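Local coordinates for short-chain dehydrogenase/reductase SDR (PDB 5VA8), which binds NADP and probably catalyses NADP(H)-dependent oxidation or reduction as a short-chain dehydrogenase/reductase, on a substrate that the structure alone does not identify, at the interface of chains A and B and the interface of chains A and C. Coordinates in Å, arbitrary orientation; residue numbers count along the deposited sequence, not the author numbering. Chains: chain A/B/C, Short-chain dehydrogenase/reductase SDR.

Contact 1: the interface of chains A and B. Residues chain A 152-153, 263, 265-266; chain B 152, 263, 265-266.
The C-terminal tail of each chain, residues 263 to 266, meets the loop just after the 3-10 helix 149-151 of the other, so that A:Thr266 lies on B:Lys152 and B:Thr266 on A:Lys152. This reciprocal contact of tails with loops is a small worked example of two-fold assembly in the short-chain dehydrogenase/reductase family, whose members have a Rossmann fold and commonly form tetramers. The backbone N-H of B:Thr266 donates to the carbonyl O of A:Lys152 at 2.9 Å, nearly straight at the hydrogen (170°), and its twin runs from A:Thr266 N to B:Lys152 O. The threonine hydroxyl leans toward the same oxygen: B:Thr266 OG1 lies 3.4 Å from A:Lys152 O, a weak second bond at best. OG1 can do so because it sits beside its own backbone N, anti to the carbonyl carbon (chi1 -57°). Nearer the axis the two tyrosines cross at a slant, and their phenol oxygens, A:Tyr263 OH and B:Tyr263 OH, come within 3.3 Å of each other. Each ring is held between parts of its own chain: the amide N of A:Gly265 is over the centre of one face of A:Tyr263, 3.4 Å above the plane, while CB of A:Lys152 covers the opposite face nearer the rim.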
# COMPACT_ATOMS: atom_id res chain seq x y z
N LYS A 152 8.30 0.82 -4.58
CA LYS A 152 7.77 0.64 -3.23
C LYS A 152 8.36 1.64 -2.25
O LYS A 152 7.67 2.10 -1.34
CB LYS A 152 8.04 -0.79 -2.72
CG LYS A 152 7.42 -1.91 -3.54
CD LYS A 152 5.92 -1.93 -3.44
CE LYS A 152 5.44 -2.32 -2.03
NZ LYS A 152 3.94 -2.40 -2.00
N ALA A 153 9.64 1.96 -2.41
CA ALA A 153 10.30 2.94 -1.56
C ALA A 153 11.34 3.62 -2.42
O ALA A 153 12.18 2.94 -3.05
CB ALA A 153 10.95 2.28 -0.34
N TYR A 263 12.82 -3.97 2.05
CA TYR A 263 11.75 -2.98 2.16
C TYR A 263 11.00 -3.21 3.46
O TYR A 263 10.55 -4.33 3.72
CB TYR A 263 10.79 -3.10 0.97
CG TYR A 263 9.48 -2.35 1.09
CD1 TYR A 263 9.43 -0.97 1.05
CD2 TYR A 263 8.28 -3.05 1.22
CE1 TYR A 263 8.21 -0.29 1.13
CE2 TYR A 263 7.08 -2.39 1.29
CZ TYR A 263 7.04 -1.02 1.25
OH TYR A 263 5.83 -0.38 1.33
N GLY A 265 8.06 -2.03 4.65
CA GLY A 265 6.62 -1.85 4.74
C GLY A 265 5.87 -3.17 4.85
O GLY A 265 6.20 -4.16 4.21
N THR A 266 4.82 -3.14 5.67
CA THR A 266 3.98 -4.32 5.87
C THR A 266 3.42 -4.83 4.54
O THR A 266 3.35 -6.04 4.31
CB THR A 266 2.86 -3.97 6.84
OG1 THR A 266 3.45 -3.48 8.06
CG2 THR A 266 1.97 -5.19 7.15
N LYS B 152 2.05 0.58 9.24
CA LYS B 152 2.68 0.78 7.93
C LYS B 152 4.01 0.06 7.80
O LYS B 152 4.32 -0.46 6.72
CB LYS B 152 2.90 2.28 7.67
CG LYS B 152 1.64 3.11 7.65
CD LYS B 152 0.75 2.82 6.47
CE LYS B 152 1.40 3.30 5.16
NZ LYS B 152 0.44 3.14 4.02
N TYR B 263 8.74 6.92 7.72
CA TYR B 263 8.37 5.74 6.95
C TYR B 263 8.82 5.94 5.51
O TYR B 263 8.45 6.95 4.90
CB TYR B 263 6.86 5.54 7.03
CG TYR B 263 6.29 4.54 6.06
CD1 TYR B 263 6.57 3.19 6.18
CD2 TYR B 263 5.44 4.96 5.05
CE1 TYR B 263 6.00 2.27 5.28
CE2 TYR B 263 4.88 4.07 4.17
CZ TYR B 263 5.16 2.73 4.29
OH TYR B 263 4.57 1.87 3.38
N GLY B 265 8.09 4.26 2.71
CA GLY B 265 7.27 3.76 1.62
C GLY B 265 6.62 4.88 0.82
O GLY B 265 6.19 5.90 1.36
N THR B 266 6.54 4.67 -0.49
CA THR B 266 5.90 5.65 -1.36
C THR B 266 4.45 5.88 -0.97
O THR B 266 3.96 7.02 -1.00
CB THR B 266 6.01 5.18 -2.80
OG1 THR B 266 7.39 4.99 -3.10
CG2 THR B 266 5.36 6.19 -3.77

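Contact 2: the interface of chains A and C. Residues chain A 194, 235, 257-260; chain C 249-251.
At the apolar centre, the ring of C:Tyr250 lies against the backbone of A:Asp259 and A:Gly260, while C:Ile251 packs on A:Ile258 at the end of strand 255-258. The amide N of A:Gly260 stands over the middle of one ring face, 3.4 Å above the plane, with the carbonyl carbon of A:Asp259 on the same face toward the rim. CA of A:Gly260 lies 3.7 Å from C:Tyr250 CD1. C:Tyr250 turns its CD2-CE2 edge toward the face of the A:Phe194 ring, near its CE2/CZ rim, the planes 84° apart. Beyond the CB end of the tyrosine ring, the CG2 branch of A:Ile258 touches CG1 of C:Ile251 at 3.8 Å; CG1 of A:Ile258 lies beside the backbone N (chi1 -52°), which leaves CG2 anti to that N and facing both C:Ile251 and the tyrosine CB. Toward the rim, A:Gly260 N donates to the carbonyl O of C:Tyr250 at 2.8 Å. The carboxylate of A:Glu235, from helix 233-243, lies on the other side of the C:Tyr250 ring from A:Gly260, off its CB/CG end, the two planes 26° apart. It reaches the partner's backbone through water: OE1 binds waters 1 and 3, which contact C:Tyr250 N and C:Gly249 N respectively. Past the far end of the ring, water 2 joins the phenol OH of C:Tyr250, at 2.9 Å, to the carbonyl O of A:Asp259, at 2.8 Å.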
# COMPACT_ATOMS: atom_id res chain seq x y z
N PHE A 194 20.50 -7.22 -6.54
CA PHE A 194 20.88 -8.49 -7.13
C PHE A 194 22.32 -8.43 -7.63
O PHE A 194 22.76 -7.39 -8.14
CB PHE A 194 19.93 -8.88 -8.26
CG PHE A 194 18.70 -9.59 -7.77
CD1 PHE A 194 18.56 -10.96 -7.96
CD2 PHE A 194 17.72 -8.90 -7.07
CE1 PHE A 194 17.45 -11.63 -7.48
CE2 PHE A 194 16.60 -9.56 -6.58
CZ PHE A 194 16.46 -10.93 -6.79
N GLU A 235 17.57 -17.22 -9.09
CA GLU A 235 16.31 -17.26 -8.35
C GLU A 235 15.32 -16.23 -8.88
O GLU A 235 14.11 -16.48 -8.86
CB GLU A 235 16.54 -17.08 -6.85
CG GLU A 235 16.88 -15.66 -6.40
CD GLU A 235 17.42 -15.59 -4.98
OE1 GLU A 235 16.96 -16.38 -4.12
OE2 GLU A 235 18.31 -14.75 -4.73
N LEU A 257 7.71 -8.29 -4.95
CA LEU A 257 8.97 -7.74 -4.49
C LEU A 257 9.87 -8.89 -4.04
O LEU A 257 9.48 -9.70 -3.19
CB LEU A 257 8.71 -6.76 -3.35
CG LEU A 257 9.89 -6.08 -2.67
CD1 LEU A 257 10.63 -5.20 -3.65
CD2 LEU A 257 9.37 -5.28 -1.48
N ILE A 258 11.07 -8.97 -4.62
CA ILE A 258 12.02 -10.03 -4.33
C ILE A 258 13.27 -9.33 -3.82
O ILE A 258 14.14 -8.92 -4.61
CB ILE A 258 12.32 -10.90 -5.56
CG1 ILE A 258 11.02 -11.41 -6.18
CG2 ILE A 258 13.19 -12.10 -5.18
CD1 ILE A 258 11.26 -12.39 -7.30
N ASP A 259 13.35 -9.15 -2.48
CA ASP A 259 14.36 -8.26 -1.93
C ASP A 259 14.93 -8.71 -0.59
O ASP A 259 15.58 -7.89 0.08
CB ASP A 259 13.78 -6.83 -1.80
CG ASP A 259 12.82 -6.67 -0.62
OD1 ASP A 259 12.31 -7.67 -0.08
OD2 ASP A 259 12.59 -5.50 -0.23
N GLY A 260 14.73 -9.95 -0.17
CA GLY A 260 15.29 -10.37 1.10
C GLY A 260 14.74 -9.64 2.30
O GLY A 260 15.38 -9.62 3.36
N GLY C 249 14.11 -18.15 -1.54
CA GLY C 249 14.79 -17.74 -0.33
C GLY C 249 15.00 -16.25 -0.19
O GLY C 249 15.36 -15.79 0.90
N TYR C 250 14.80 -15.49 -1.27
CA TYR C 250 14.94 -14.04 -1.21
C TYR C 250 13.59 -13.34 -1.16
O TYR C 250 13.52 -12.13 -1.39
CB TYR C 250 15.76 -13.54 -2.40
CG TYR C 250 16.64 -12.34 -2.10
CD1 TYR C 250 17.53 -12.36 -1.03
CD2 TYR C 250 16.59 -11.20 -2.89
CE1 TYR C 250 18.35 -11.27 -0.76
CE2 TYR C 250 17.42 -10.11 -2.63
CZ TYR C 250 18.29 -10.15 -1.55
OH TYR C 250 19.11 -9.06 -1.30
N ILE C 251 12.53 -14.09 -0.89
CA ILE C 251 11.18 -13.57 -0.77
C ILE C 251 10.77 -13.76 0.68
O ILE C 251 10.61 -14.89 1.14
CB ILE C 251 10.21 -14.29 -1.72
CG1 ILE C 251 10.71 -14.23 -3.17
CG2 ILE C 251 8.79 -13.73 -1.55
CD1 ILE C 251 9.87 -15.07 -4.11
O HOH W 1 14.14 -15.85 -4.01
O HOH W 2 17.56 -6.61 -1.38
O HOH W 3 16.31 -18.77 -3.18

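Contact 3: the interface of chains A and C. Residues chain A 250; chain C 193, 225, 227, 229-231, 260.
The loop of chain A between helix 233-243 and strand 255-258, which carries A:Tyr250, inserts that side chain among loops of chain C: residues 225 to 231, between helices 214-222 and 233-243, C:Gly260 after strand 255-258, and C:Ile193 after strand 184-191. In this short-chain dehydrogenase/reductase, the tyrosine shows how one aromatic residue can fill a pocket built largely from a partner's backbone. CG is swung about 34° off the position anti to the backbone N (chi1 -146°), which directs the ring between these loops. The amide N of C:Gly231 lies 3.3 Å above one face, toward the rim; as in the twin pair, C:Gly260 N lies over the other face and donates to A:Tyr250 O. At the tyrosine's tip, the phenol OH donates to the carbonyl O of C:Arg229 at 2.7 Å, in the carbonyl plane and on a lone pair. Water 4 joins the same hydroxyl, at 2.9 Å, to the backbone N of C:Ile193. CG2 and CD1 of C:Ile225 border the hydroxyl, and CB of C:Ala227 touches the ring at CE1. The side chain of C:Arg229 runs past the tyrosine in the opposite direction, bringing a guanidinium face over CD1, with the planes 27° apart. The guanidinium is steadied within its own chain: NH1 donates to the carbonyl O of C:Phe230 at 3.0 Å. The inserted ring probably helps hold the A and C subunits in register within the deposited tetramer.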
# COMPACT_ATOMS: atom_id res chain seq x y z
N TYR A 250 -4.14 -17.16 -12.10
CA TYR A 250 -5.01 -16.37 -11.25
C TYR A 250 -4.25 -15.25 -10.54
O TYR A 250 -4.79 -14.64 -9.61
CB TYR A 250 -5.71 -17.27 -10.22
CG TYR A 250 -7.12 -16.83 -9.86
CD1 TYR A 250 -8.07 -16.62 -10.85
CD2 TYR A 250 -7.51 -16.70 -8.52
CE1 TYR A 250 -9.37 -16.24 -10.54
CE2 TYR A 250 -8.82 -16.32 -8.19
CZ TYR A 250 -9.74 -16.10 -9.22
OH TYR A 250 -11.03 -15.74 -8.90
N ILE C 193 -11.53 -15.41 -4.42
CA ILE C 193 -12.52 -16.47 -4.31
C ILE C 193 -11.98 -17.74 -4.96
O ILE C 193 -11.60 -17.75 -6.14
CB ILE C 193 -13.87 -16.05 -4.92
CG1 ILE C 193 -14.86 -17.22 -4.86
CG2 ILE C 193 -13.71 -15.57 -6.34
CD1 ILE C 193 -16.31 -16.82 -5.01
N ILE C 225 -15.20 -10.77 -11.80
CA ILE C 225 -13.77 -11.01 -11.55
C ILE C 225 -13.04 -10.81 -12.87
O ILE C 225 -13.45 -11.39 -13.88
CB ILE C 225 -13.54 -12.43 -11.02
CG1 ILE C 225 -14.32 -12.64 -9.72
CG2 ILE C 225 -12.04 -12.70 -10.81
CD1 ILE C 225 -14.35 -14.07 -9.30
N ALA C 227 -10.38 -12.07 -14.17
CA ALA C 227 -10.04 -13.35 -14.79
C ALA C 227 -11.26 -14.17 -15.20
O ALA C 227 -11.10 -15.15 -15.93
CB ALA C 227 -9.17 -14.19 -13.84
N ARG C 229 -13.16 -16.27 -13.64
CA ARG C 229 -13.25 -17.61 -13.08
C ARG C 229 -12.93 -17.53 -11.60
O ARG C 229 -12.48 -16.49 -11.10
CB ARG C 229 -12.30 -18.58 -13.79
CG ARG C 229 -10.81 -18.25 -13.62
CD ARG C 229 -10.02 -19.42 -14.15
NE ARG C 229 -8.55 -19.28 -14.17
CZ ARG C 229 -7.76 -19.60 -13.15
NH1 ARG C 229 -8.28 -20.02 -11.99
NH2 ARG C 229 -6.45 -19.49 -13.28
N PHE C 230 -13.16 -18.64 -10.89
CA PHE C 230 -12.68 -18.79 -9.52
C PHE C 230 -11.30 -19.43 -9.53
O PHE C 230 -10.89 -20.07 -10.50
CB PHE C 230 -13.62 -19.66 -8.68
CG PHE C 230 -15.04 -19.15 -8.58
CD1 PHE C 230 -15.34 -17.81 -8.74
CD2 PHE C 230 -16.07 -20.04 -8.32
CE1 PHE C 230 -16.66 -17.37 -8.65
CE2 PHE C 230 -17.39 -19.60 -8.22
CZ PHE C 230 -17.68 -18.27 -8.39
N GLY C 231 -10.59 -19.28 -8.41
CA GLY C 231 -9.31 -19.93 -8.29
C GLY C 231 -9.45 -21.41 -7.99
O GLY C 231 -10.45 -21.86 -7.45
N GLY C 260 -7.17 -13.28 -9.37
CA GLY C 260 -7.65 -12.99 -10.71
C GLY C 260 -7.86 -11.52 -10.99
O GLY C 260 -8.64 -11.17 -11.87
O HOH W 4 -11.03 -13.64 -6.95

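Contacts 2 and 3 belong to one two-fold A–C interface: Tyr250 and Gly260 serve in both with the chains exchanged, and the centres of the contacts' C-alpha atoms are about 26 Å apart. Contact 1 joins A to B, with its centre about 16 Å from contact 2 and 28 Å from contact 3. In chain A, strand 255-258 and Gly260 at contact 2 lead within a few residues to Tyr263 and the tail at contact 1. The C-terminal segment therefore takes part in both kinds of interface, which plausibly couples them in the deposited assembly of four subunits.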